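Local coordinates for protein ribonucleoside-diphosphate reductase subunit beta (Clostridium botulinum, PDB 6ZJK) that probably acts as the diiron small subunit of a class I ribonucleotide reductase, which makes deoxyribonucleotides from ribonucleoside diphosphates, at residues K83-L88 against D149-P154; F102-D107 against Q142-I147; F135-H140 against I202-Y207; S210-F215 against Y233-E238. One frame throughout, in Å; residues are numbered along the deposited sequence.

Interaction 1 (K83-L88 against D149-P154)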
# COMPACT_ATOMS: atom_id res chain seq x y z
N LYS A 83 9.88 0.91 32.45
CA LYS A 83 10.30 1.34 33.78
C LYS A 83 10.78 2.79 33.76
O LYS A 83 10.50 3.55 34.69
CB LYS A 83 11.44 0.44 34.28
CG LYS A 83 11.36 -1.04 33.88
CD LYS A 83 11.97 -1.92 34.98
CE LYS A 83 12.82 -3.06 34.45
NZ LYS A 83 13.18 -4.09 35.46
N GLN A 84 11.33 3.30 32.66
CA GLN A 84 11.92 4.64 32.64
C GLN A 84 10.92 5.75 32.38
O GLN A 84 11.17 6.90 32.76
CB GLN A 84 13.01 4.69 31.56
CG GLN A 84 14.02 3.59 31.71
CD GLN A 84 15.16 3.72 30.73
OE1 GLN A 84 14.98 3.54 29.52
NE2 GLN A 84 16.35 4.01 31.25
N PHE A 85 9.81 5.46 31.69
CA PHE A 85 8.84 6.50 31.36
C PHE A 85 8.34 7.32 32.56
O PHE A 85 8.16 8.54 32.40
CB PHE A 85 7.64 5.87 30.63
CG PHE A 85 6.71 6.88 30.02
CD1 PHE A 85 7.03 7.50 28.82
CD2 PHE A 85 5.52 7.20 30.64
CE1 PHE A 85 6.18 8.43 28.26
CE2 PHE A 85 4.66 8.13 30.08
CZ PHE A 85 4.98 8.74 28.89
N PRO A 86 8.04 6.75 33.74
CA PRO A 86 7.56 7.59 34.86
C PRO A 86 8.59 8.55 35.42
O PRO A 86 8.22 9.45 36.18
CB PRO A 86 7.13 6.56 35.92
CG PRO A 86 6.87 5.32 35.15
CD PRO A 86 7.87 5.31 34.04
N TYR A 87 9.87 8.37 35.11
CA TYR A 87 10.87 9.24 35.70
C TYR A 87 11.42 10.27 34.72
O TYR A 87 12.34 11.01 35.08
CB TYR A 87 12.00 8.39 36.28
CG TYR A 87 11.57 7.55 37.46
CD1 TYR A 87 11.87 6.19 37.51
CD2 TYR A 87 10.87 8.10 38.52
CE1 TYR A 87 11.48 5.42 38.57
CE2 TYR A 87 10.48 7.32 39.60
CZ TYR A 87 10.78 5.98 39.61
OH TYR A 87 10.41 5.18 40.66
N LEU A 88 10.83 10.38 33.53
CA LEU A 88 11.11 11.53 32.67
C LEU A 88 10.71 12.83 33.36
O LEU A 88 9.71 12.87 34.10
CB LEU A 88 10.36 11.39 31.34
CG LEU A 88 10.67 10.20 30.45
CD1 LEU A 88 9.82 10.28 29.22
CD2 LEU A 88 12.16 10.18 30.09
N ASP A 149 0.72 2.60 23.93
CA ASP A 149 -0.08 1.63 24.66
C ASP A 149 0.78 0.80 25.59
O ASP A 149 0.26 0.26 26.58
CB ASP A 149 -0.83 0.72 23.67
CG ASP A 149 -1.94 -0.08 24.35
OD1 ASP A 149 -2.83 0.53 24.99
OD2 ASP A 149 -1.91 -1.33 24.25
N THR A 150 2.08 0.69 25.32
CA THR A 150 2.91 -0.16 26.16
C THR A 150 3.57 0.59 27.31
O THR A 150 3.58 0.07 28.44
CB THR A 150 3.97 -0.86 25.31
OG1 THR A 150 3.30 -1.65 24.33
CG2 THR A 150 4.80 -1.78 26.18
N VAL A 151 4.06 1.82 27.09
CA VAL A 151 4.81 2.49 28.15
C VAL A 151 3.93 3.30 29.10
O VAL A 151 4.42 3.72 30.16
CB VAL A 151 5.90 3.43 27.60
CG1 VAL A 151 6.77 2.71 26.56
CG2 VAL A 151 5.30 4.70 27.01
N THR A 152 2.65 3.50 28.81
CA THR A 152 1.80 4.27 29.71
C THR A 152 0.37 3.72 29.65
O THR A 152 0.07 2.78 28.91
CB THR A 152 1.89 5.78 29.39
OG1 THR A 152 1.31 6.55 30.46
CG2 THR A 152 1.22 6.10 28.05
N ASN A 153 -0.51 4.28 30.48
CA ASN A 153 -1.86 3.74 30.65
C ASN A 153 -2.82 4.38 29.65
O ASN A 153 -2.47 5.36 28.98
CB ASN A 153 -2.30 3.96 32.10
CG ASN A 153 -2.36 5.41 32.46
OD1 ASN A 153 -3.21 6.15 31.96
ND2 ASN A 153 -1.40 5.86 33.27
N PRO A 154 -4.04 3.83 29.51
CA PRO A 154 -4.95 4.33 28.45
C PRO A 154 -5.29 5.81 28.57
O PRO A 154 -5.50 6.46 27.53
CB PRO A 154 -6.22 3.48 28.64
CG PRO A 154 -5.76 2.24 29.26
CD PRO A 154 -4.63 2.66 30.19

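Interaction 2 (F102-D107 against Q142-I147). With FE (Fe (III) ion), chain H.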
# COMPACT_ATOMS: atom_id res chain seq x y z
N PHE A 102 2.78 14.85 16.69
CA PHE A 102 3.04 15.46 15.39
C PHE A 102 3.48 14.43 14.36
O PHE A 102 2.98 14.42 13.23
CB PHE A 102 4.11 16.54 15.54
CG PHE A 102 4.47 17.22 14.25
CD1 PHE A 102 3.51 17.91 13.52
CD2 PHE A 102 5.76 17.16 13.77
CE1 PHE A 102 3.84 18.54 12.34
CE2 PHE A 102 6.10 17.79 12.58
CZ PHE A 102 5.14 18.49 11.87
N LEU A 103 4.39 13.53 14.73
CA LEU A 103 4.85 12.54 13.77
C LEU A 103 3.72 11.60 13.35
O LEU A 103 3.62 11.22 12.17
CB LEU A 103 6.03 11.76 14.37
CG LEU A 103 7.29 12.55 14.74
CD1 LEU A 103 8.45 11.63 15.12
CD2 LEU A 103 7.71 13.54 13.64
N ASN A 104 2.82 11.25 14.28
CA ASN A 104 1.67 10.41 13.93
C ASN A 104 0.77 11.11 12.92
O ASN A 104 0.19 10.46 12.04
CB ASN A 104 0.86 10.04 15.19
CG ASN A 104 -0.22 8.98 14.92
OD1 ASN A 104 0.06 7.87 14.46
ND2 ASN A 104 -1.46 9.32 15.21
N PHE A 105 0.62 12.42 13.05
CA PHE A 105 -0.10 13.17 12.03
C PHE A 105 0.61 13.09 10.68
O PHE A 105 -0.04 12.92 9.64
CB PHE A 105 -0.27 14.63 12.47
CG PHE A 105 -0.55 15.55 11.32
CD1 PHE A 105 -1.86 15.76 10.91
CD2 PHE A 105 0.49 16.18 10.63
CE1 PHE A 105 -2.13 16.60 9.84
CE2 PHE A 105 0.23 17.00 9.56
CZ PHE A 105 -1.07 17.23 9.16
N LEU A 106 1.93 13.14 10.67
CA LEU A 106 2.69 13.12 9.42
C LEU A 106 2.51 11.84 8.61
O LEU A 106 2.18 11.88 7.49
CB LEU A 106 4.15 13.44 9.65
CG LEU A 106 4.54 14.83 10.10
CD1 LEU A 106 6.01 15.00 10.16
CD2 LEU A 106 3.86 15.96 9.42
N ASP A 107 2.71 10.72 9.25
CA ASP A 107 2.54 9.46 8.64
C ASP A 107 1.07 9.21 8.28
O ASP A 107 0.83 8.58 7.31
CB ASP A 107 3.09 8.37 9.50
CG ASP A 107 4.59 8.29 9.47
OD1 ASP A 107 5.21 8.24 8.43
OD2 ASP A 107 5.18 8.21 10.51
N GLN A 142 1.53 2.79 13.21
CA GLN A 142 1.18 1.78 14.18
C GLN A 142 2.19 1.61 15.25
O GLN A 142 1.86 1.30 16.35
CB GLN A 142 0.98 0.43 13.51
CG GLN A 142 0.38 -0.62 14.39
CD GLN A 142 1.37 -1.57 14.88
OE1 GLN A 142 2.30 -1.87 14.23
NE2 GLN A 142 1.16 -2.05 16.03
N SER A 143 3.44 1.76 14.88
CA SER A 143 4.56 1.79 15.81
C SER A 143 4.31 2.75 16.97
O SER A 143 4.86 2.55 18.06
CB SER A 143 5.87 2.17 15.10
OG SER A 143 5.93 3.55 14.79
N TYR A 144 3.66 3.84 16.65
CA TYR A 144 3.41 4.88 17.62
C TYR A 144 2.32 4.41 18.58
O TYR A 144 2.42 4.62 19.72
CB TYR A 144 3.07 6.24 17.00
CG TYR A 144 4.07 6.74 15.96
CD1 TYR A 144 5.41 6.56 16.13
CD2 TYR A 144 3.66 7.36 14.82
CE1 TYR A 144 6.31 6.99 15.20
CE2 TYR A 144 4.55 7.80 13.89
CZ TYR A 144 5.87 7.61 14.09
OH TYR A 144 6.74 8.00 13.17
N SER A 145 1.28 3.77 18.07
CA SER A 145 0.26 3.17 18.92
C SER A 145 0.87 2.13 19.85
O SER A 145 0.49 2.03 21.03
CB SER A 145 -0.86 2.56 18.07
OG SER A 145 -1.92 3.48 17.87
N TYR A 146 1.79 1.35 19.32
CA TYR A 146 2.46 0.34 20.09
C TYR A 146 3.30 0.94 21.21
O TYR A 146 3.30 0.42 22.27
CB TYR A 146 3.31 -0.55 19.22
CG TYR A 146 4.24 -1.45 19.94
CD1 TYR A 146 3.80 -2.36 20.83
CD2 TYR A 146 5.56 -1.44 19.69
CE1 TYR A 146 4.65 -3.19 21.47
CE2 TYR A 146 6.42 -2.28 20.32
CZ TYR A 146 5.95 -3.14 21.22
OH TYR A 146 6.80 -3.98 21.84
N ILE A 147 4.05 2.00 20.93
CA ILE A 147 4.83 2.66 21.98
C ILE A 147 3.92 3.18 23.10
O ILE A 147 4.15 2.91 24.29
CB ILE A 147 5.70 3.80 21.40
CG1 ILE A 147 6.83 3.22 20.54
CG2 ILE A 147 6.26 4.70 22.53
CD1 ILE A 147 7.59 4.26 19.71
FE FE H . 7.13 7.41 7.73
O HOH W 1 9.07 7.13 6.33

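Interaction 3 (F135-H140 against I202-Y207). With FE (Fe (III) ion), chain H; FE (Fe (III) ion), chain G.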
# COMPACT_ATOMS: atom_id res chain seq x y z
N PHE A 135 2.41 1.42 2.43
CA PHE A 135 2.39 0.33 3.40
C PHE A 135 3.36 0.60 4.55
O PHE A 135 3.02 0.39 5.72
CB PHE A 135 2.72 -0.96 2.65
CG PHE A 135 3.27 -2.06 3.50
CD1 PHE A 135 2.41 -2.89 4.21
CD2 PHE A 135 4.63 -2.31 3.53
CE1 PHE A 135 2.91 -3.94 4.97
CE2 PHE A 135 5.14 -3.35 4.29
CZ PHE A 135 4.28 -4.17 5.01
N GLN A 136 4.56 1.10 4.24
CA GLN A 136 5.56 1.40 5.27
C GLN A 136 5.12 2.54 6.17
O GLN A 136 5.45 2.54 7.37
CB GLN A 136 6.93 1.75 4.64
CG GLN A 136 7.62 0.55 3.99
CD GLN A 136 8.97 0.83 3.39
OE1 GLN A 136 9.41 1.99 3.28
NE2 GLN A 136 9.66 -0.25 2.99
N GLU A 137 4.40 3.50 5.65
CA GLU A 137 3.90 4.59 6.41
C GLU A 137 2.81 4.09 7.41
O GLU A 137 2.75 4.55 8.50
CB GLU A 137 3.36 5.70 5.55
CG GLU A 137 4.27 6.38 4.54
CD GLU A 137 5.61 6.92 5.02
OE1 GLU A 137 6.13 6.51 5.99
OE2 GLU A 137 6.19 7.76 4.35
N GLU A 138 1.98 3.14 6.98
CA GLU A 138 1.02 2.54 7.90
C GLU A 138 1.72 1.83 9.05
O GLU A 138 1.26 1.87 10.20
CB GLU A 138 0.09 1.57 7.17
CG GLU A 138 -0.81 2.20 6.10
CD GLU A 138 -2.00 2.94 6.67
OE1 GLU A 138 -2.13 3.03 7.91
OE2 GLU A 138 -2.84 3.41 5.87
N ILE A 139 2.84 1.16 8.76
CA ILE A 139 3.60 0.50 9.82
C ILE A 139 4.20 1.52 10.80
O ILE A 139 4.25 1.28 12.02
CB ILE A 139 4.64 -0.44 9.21
CG1 ILE A 139 3.91 -1.62 8.54
CG2 ILE A 139 5.63 -0.96 10.25
CD1 ILE A 139 4.83 -2.75 8.17
N HIS A 140 4.55 2.67 10.30
CA HIS A 140 5.15 3.72 11.11
C HIS A 140 4.13 4.24 12.08
O HIS A 140 4.36 4.32 13.22
CB HIS A 140 5.73 4.84 10.26
CG HIS A 140 6.94 4.44 9.46
ND1 HIS A 140 7.43 5.17 8.41
CD2 HIS A 140 7.69 3.33 9.53
CE1 HIS A 140 8.44 4.53 7.90
NE2 HIS A 140 8.62 3.41 8.56
N ILE A 202 10.11 17.58 1.32
CA ILE A 202 10.42 18.37 2.49
C ILE A 202 10.01 17.64 3.77
O ILE A 202 10.79 17.48 4.63
CB ILE A 202 9.75 19.72 2.43
CG1 ILE A 202 10.46 20.59 1.41
CG2 ILE A 202 9.77 20.38 3.77
CD1 ILE A 202 9.65 21.73 0.92
N LEU A 203 8.80 17.12 3.78
CA LEU A 203 8.25 16.40 4.91
C LEU A 203 9.13 15.30 5.38
O LEU A 203 9.46 15.25 6.49
CB LEU A 203 6.87 15.90 4.60
CG LEU A 203 6.15 15.02 5.63
CD1 LEU A 203 4.68 15.03 5.39
CD2 LEU A 203 6.65 13.63 5.74
N GLU A 204 9.59 14.48 4.49
CA GLU A 204 10.44 13.38 4.79
C GLU A 204 11.88 13.68 5.06
O GLU A 204 12.48 13.06 5.86
CB GLU A 204 10.37 12.44 3.62
CG GLU A 204 8.93 12.11 3.32
CD GLU A 204 8.70 10.77 2.69
OE1 GLU A 204 9.16 10.61 1.59
OE2 GLU A 204 8.04 9.92 3.30
N GLY A 205 12.44 14.62 4.34
CA GLY A 205 13.84 14.95 4.50
C GLY A 205 14.14 15.99 5.54
O GLY A 205 15.31 16.20 5.87
N ILE A 206 13.11 16.66 6.07
CA ILE A 206 13.32 17.73 7.06
C ILE A 206 12.53 17.48 8.34
O ILE A 206 13.11 17.39 9.43
CB ILE A 206 12.97 19.10 6.47
CG1 ILE A 206 13.85 19.38 5.23
CG2 ILE A 206 13.17 20.21 7.53
CD1 ILE A 206 15.34 19.45 5.52
N TYR A 207 11.19 17.35 8.23
CA TYR A 207 10.37 17.28 9.45
C TYR A 207 10.69 16.01 10.24
O TYR A 207 10.88 16.08 11.45
CB TYR A 207 8.87 17.34 9.12
CG TYR A 207 8.44 18.57 8.33
CD1 TYR A 207 9.17 19.74 8.37
CD2 TYR A 207 7.29 18.54 7.54
CE1 TYR A 207 8.78 20.86 7.64
CE2 TYR A 207 6.89 19.65 6.81
CZ TYR A 207 7.64 20.81 6.86
OH TYR A 207 7.26 21.93 6.15
FE FE H . 7.13 7.41 7.73
FE FE G . 8.23 8.40 4.80
O HOH W 1 9.07 7.13 6.33

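Interaction 4 (S210-F215 against Y233-E238). With FE (Fe (III) ion), chain G.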
# COMPACT_ATOMS: atom_id res chain seq x y z
N SER A 210 14.19 16.12 12.03
CA SER A 210 14.12 16.88 13.27
C SER A 210 13.59 16.03 14.42
O SER A 210 14.08 16.13 15.55
CB SER A 210 13.24 18.12 13.07
OG SER A 210 12.98 18.78 14.31
N GLY A 211 12.53 15.26 14.16
CA GLY A 211 11.96 14.44 15.21
C GLY A 211 12.92 13.35 15.67
O GLY A 211 13.01 13.06 16.88
N PHE A 212 13.66 12.77 14.73
CA PHE A 212 14.56 11.71 15.10
C PHE A 212 15.62 12.20 16.05
O PHE A 212 16.00 11.52 16.93
CB PHE A 212 15.29 11.01 13.92
CG PHE A 212 14.41 10.44 12.86
CD1 PHE A 212 13.29 9.73 13.17
CD2 PHE A 212 14.72 10.61 11.55
CE1 PHE A 212 12.47 9.23 12.19
CE2 PHE A 212 13.92 10.13 10.56
CZ PHE A 212 12.79 9.42 10.89
N SER A 213 16.14 13.40 15.85
CA SER A 213 17.22 13.86 16.72
C SER A 213 16.78 13.99 18.17
O SER A 213 17.63 13.91 19.07
CB SER A 213 17.80 15.19 16.20
OG SER A 213 16.88 16.27 16.33
N PHE A 214 15.47 14.17 18.44
CA PHE A 214 15.01 14.20 19.82
C PHE A 214 15.15 12.84 20.49
O PHE A 214 15.71 12.72 21.59
CB PHE A 214 13.56 14.69 19.91
CG PHE A 214 12.96 14.57 21.30
CD1 PHE A 214 13.33 15.45 22.30
CD2 PHE A 214 12.04 13.57 21.60
CE1 PHE A 214 12.81 15.34 23.59
CE2 PHE A 214 11.50 13.44 22.89
CZ PHE A 214 11.89 14.33 23.88
N PHE A 215 14.63 11.79 19.83
CA PHE A 215 14.65 10.45 20.43
C PHE A 215 16.07 9.92 20.55
O PHE A 215 16.41 9.30 21.57
CB PHE A 215 13.74 9.51 19.63
CG PHE A 215 12.32 9.94 19.68
CD1 PHE A 215 11.56 9.70 20.82
CD2 PHE A 215 11.76 10.67 18.64
CE1 PHE A 215 10.24 10.14 20.90
CE2 PHE A 215 10.45 11.11 18.71
CZ PHE A 215 9.69 10.85 19.85
N TYR A 233 14.60 2.13 12.84
CA TYR A 233 13.98 1.40 11.74
C TYR A 233 13.18 2.34 10.84
O TYR A 233 13.23 2.23 9.61
CB TYR A 233 13.09 0.27 12.28
CG TYR A 233 13.86 -0.96 12.66
CD1 TYR A 233 14.19 -1.92 11.69
CD2 TYR A 233 14.27 -1.17 13.96
CE1 TYR A 233 14.90 -3.05 12.03
CE2 TYR A 233 14.98 -2.31 14.32
CZ TYR A 233 15.28 -3.25 13.34
OH TYR A 233 15.99 -4.38 13.69
N ILE A 234 12.53 3.29 11.44
CA ILE A 234 11.77 4.24 10.70
C ILE A 234 12.71 5.10 9.86
O ILE A 234 12.41 5.41 8.78
CB ILE A 234 10.97 5.14 11.61
CG1 ILE A 234 9.99 4.33 12.47
CG2 ILE A 234 10.18 6.14 10.85
CD1 ILE A 234 8.98 5.18 13.15
N ASN A 235 13.84 5.49 10.44
CA ASN A 235 14.86 6.30 9.79
C ASN A 235 15.33 5.54 8.55
O ASN A 235 15.33 6.07 7.54
CB ASN A 235 16.00 6.56 10.75
CG ASN A 235 16.86 7.76 10.38
OD1 ASN A 235 16.87 8.24 9.29
ND2 ASN A 235 17.56 8.23 11.36
N ARG A 236 15.70 4.28 8.70
CA ARG A 236 16.07 3.45 7.60
C ARG A 236 15.06 3.48 6.43
O ARG A 236 15.43 3.78 5.34
CB ARG A 236 16.34 2.07 8.05
CG ARG A 236 16.89 1.19 6.97
CD ARG A 236 17.27 -0.15 7.49
NE ARG A 236 16.13 -0.99 7.81
CZ ARG A 236 16.24 -2.23 8.20
NH1 ARG A 236 17.39 -2.76 8.30
NH2 ARG A 236 15.21 -2.94 8.49
N ASP A 237 13.78 3.31 6.69
CA ASP A 237 12.80 3.40 5.68
C ASP A 237 12.79 4.80 5.10
O ASP A 237 12.71 4.96 3.96
CB ASP A 237 11.37 3.09 6.18
CG ASP A 237 11.12 1.63 6.54
OD1 ASP A 237 11.87 0.73 6.26
OD2 ASP A 237 10.12 1.39 7.17
N GLU A 238 12.90 5.83 5.90
CA GLU A 238 12.87 7.18 5.42
C GLU A 238 13.95 7.52 4.38
O GLU A 238 13.73 8.24 3.51
CB GLU A 238 12.91 8.16 6.57
CG GLU A 238 12.48 9.54 6.24
CD GLU A 238 10.98 9.69 6.16
OE1 GLU A 238 10.27 9.80 7.15
OE2 GLU A 238 10.45 9.61 5.10
FE FE G . 8.23 8.40 4.80
O HOH W 1 9.07 7.13 6.33

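Interaction 1 (K83-L88 against D149-P154)
Val151 CG2 lies over one face of the Phe85 ring, and Thr152 comes in obliquely. The methyl CG2 of Val151 is 4.0 Å from the Phe85 ring centroid and 20° off the normal; this is a CH-pi contact, displaced toward the CD1 side, where Phe85 CD1 and Val151 CG2 are 3.8 Å apart. On the CD2 side the carbonyl oxygen Val151 O approaches Phe85 CD2 to 3.7 Å. Thr152 uses its CB, 3.7 Å from Phe85 CE2. The ring reaches over because CG of Phe85 stands anti to the backbone N (chi1 -169°), while Val151 CG2, wedged between its own N and carbonyl carbon, faces it. The contact lies at one end of helix 124-151, a helix of the ferritin-like diiron bundle, its centre about 26 Å from the centre of the chain. Thr152 is the first residue to leave helical geometry there, and Phe85 lies in the short 3-10 segment 85-87 that follows helix 79-84 in the chain. Asn153 then N-caps the next helix through OD1, which accepts from Thr156 N. No hydrogen bond links the two segments. Arg93 of helix 90-118 and Met224 also touch the Phe85 side chain, and Val151 packs on Asp81.

Interaction 2 (F102-D107 against Q142-I147)
Tyr144 carries this contact, reaching from helix 124-151 to Leu103, Asn104 and Asp107 of helix 90-118. Along segment 142-147, Ser143 turns its hydroxyl back to His140 O in its own helix. Then comes Tyr144. Its CG is anti to the carbonyl carbon (chi1 -52°), and the ring lies across the gap between two nearly antiparallel helices whose local axes are 10.1 Å apart at an angle of 150°. Asn104 OD1 sits in the ring plane at the edge, 3.7 Å from Tyr144 CD2, while Asn104 ND2 is held by Arg49 O of the second subunit. Leu103 CB lies 4.0 Å from Tyr144 OH. The hydroxyl Tyr144 OH donates to Asp107 OD2 at 3.1 Å, meeting that oxygen nearly along its C-O axis, with carboxylate and ring planes 27° apart. Next along the helix, Ser145 bonds through OG to Trp51 N of the second subunit, and Ile147 packs on Ile230. Asp107 divides its work: OD1 binds an iron at 2.2 Å, and OD2 takes the phenol. One carboxylate thus links Tyr144 to the metal, leaving Tyr144 OH 5.5 Å from that iron. Tyr144 follows the iron ligand His140 by one helical turn, the position of the radical-bearing tyrosine in class I small subunits, and the geometry is consistent with that role.

Interaction 3 (F135-H140 against I202-Y207)
A bent chain brings Glu137, and an extended one Glu204, to the same iron. Both leave the backbone with CG anti to the carbonyl carbon; Glu137 then bends at chi2 (-52°), setting its carboxylate alongside the two irons, one oxygen on each, while Glu204 runs on extended (chi2 -151°) from helix 190-220. Their planes stand 65° apart, and Glu137 OE2 and Glu204 OE2 approach to 3.0 Å. Two carboxylate oxygens this close would probably repel each other, but both bind the same ferric ion, Glu137 OE2 at 2.2 Å and Glu204 OE2 at 2.1 Å. Glu137 OE1 binds the second iron at 2.2 Å, which makes Glu137 a bridging carboxylate; Glu204 is monodentate, its OE1 4.0 Å from the iron that OE2 binds. His140 adds its ND1 to the second iron at 2.4 Å. A water oxygen also bridges the two metals. His140 NE2 bonds to Asp237 OD2, which together with the ND1-iron bond helps hold the ring's orientation. This is the diiron site of a ferritin-like four-helix bundle. The nearest CA atoms, those of Glu137 and Glu204, are 11.1 Å apart, so only the carboxylates meet. Helix 190-220 has a wider pi-type turn at 203-207. Around the metals, helix 90-118 supplies Asp107, helix 124-151 Glu137 and His140, helix 190-220 Glu204, and helix 225-255 Glu238 and His241.

Interaction 4 (S210-F215 against Y233-E238)
Phe212 and Ile234 pack together in the apolar pocket beside the diiron site, and Ile234 also touches Tyr144; in class I small subunits such a pocket shelters the radical tyrosine, and the same role is probable here. The two segments run nearly antiparallel, with local axes 11.2 Å apart at 156°, and the ring of Phe212 reaches across to Ile234, Asn235 and Glu238. Ile234 offers its CG2 obliquely, 4.1 Å from Phe212 CE1. Asn235 lies over one ring face: its CB is 4.3 Å from the Phe212 centroid in a CH-pi contact, and its amide is stacked on the ring with the planes 24° apart. The amide lies along the CD2-CE2 side of the ring, Asn235 ND2 3.7 Å from Phe212 CD2 and Asn235 OD1 the same distance from Phe212 CE2. That same nitrogen donates to Tyr216 OH, one turn beyond Phe212, which helps hold the amide flat on the ring. Near the ring plane, at the edge, Glu238 CB stands 4.5 Å from Phe212 CZ. Beyond it the Glu238 chain bends at chi2 (79°) and carries OE2 to an iron at 2.5 Å, whereas Glu238 OE1 stays 3.4 Å from that metal. Dispersion and CH-pi packing therefore do the work across the interface, with no hydrogen bond crossing it: Phe212 meets Glu238 only at its CB, and the carboxylate is left to bind iron through OE2.

How the interactions relate
Interaction 1 lies far out, its centre about 26 Å from the centre of the chain, whereas interactions 2, 3 and 4 gather around the irons, with the centre of interaction 3 the most central at about 3 Å from the same point. Helix 124-151 serves interactions 1, 2 and 3 along its length; helix 190-220 serves 3 and 4. The chemistry changes accordingly: interaction 1 is buried apolar packing near the C-terminal end of helix 124-151, interaction 2 adds a phenol-carboxylate bond, interaction 3 is held through metal, and interaction 4 is mainly aromatic packing leading to an iron-binding glutamate. The inner three touch one another: Asp107 OD1 lies 3.1 Å from Glu137 OE1, and Tyr144 OH lies 3.6 Å from Ile234 CD1.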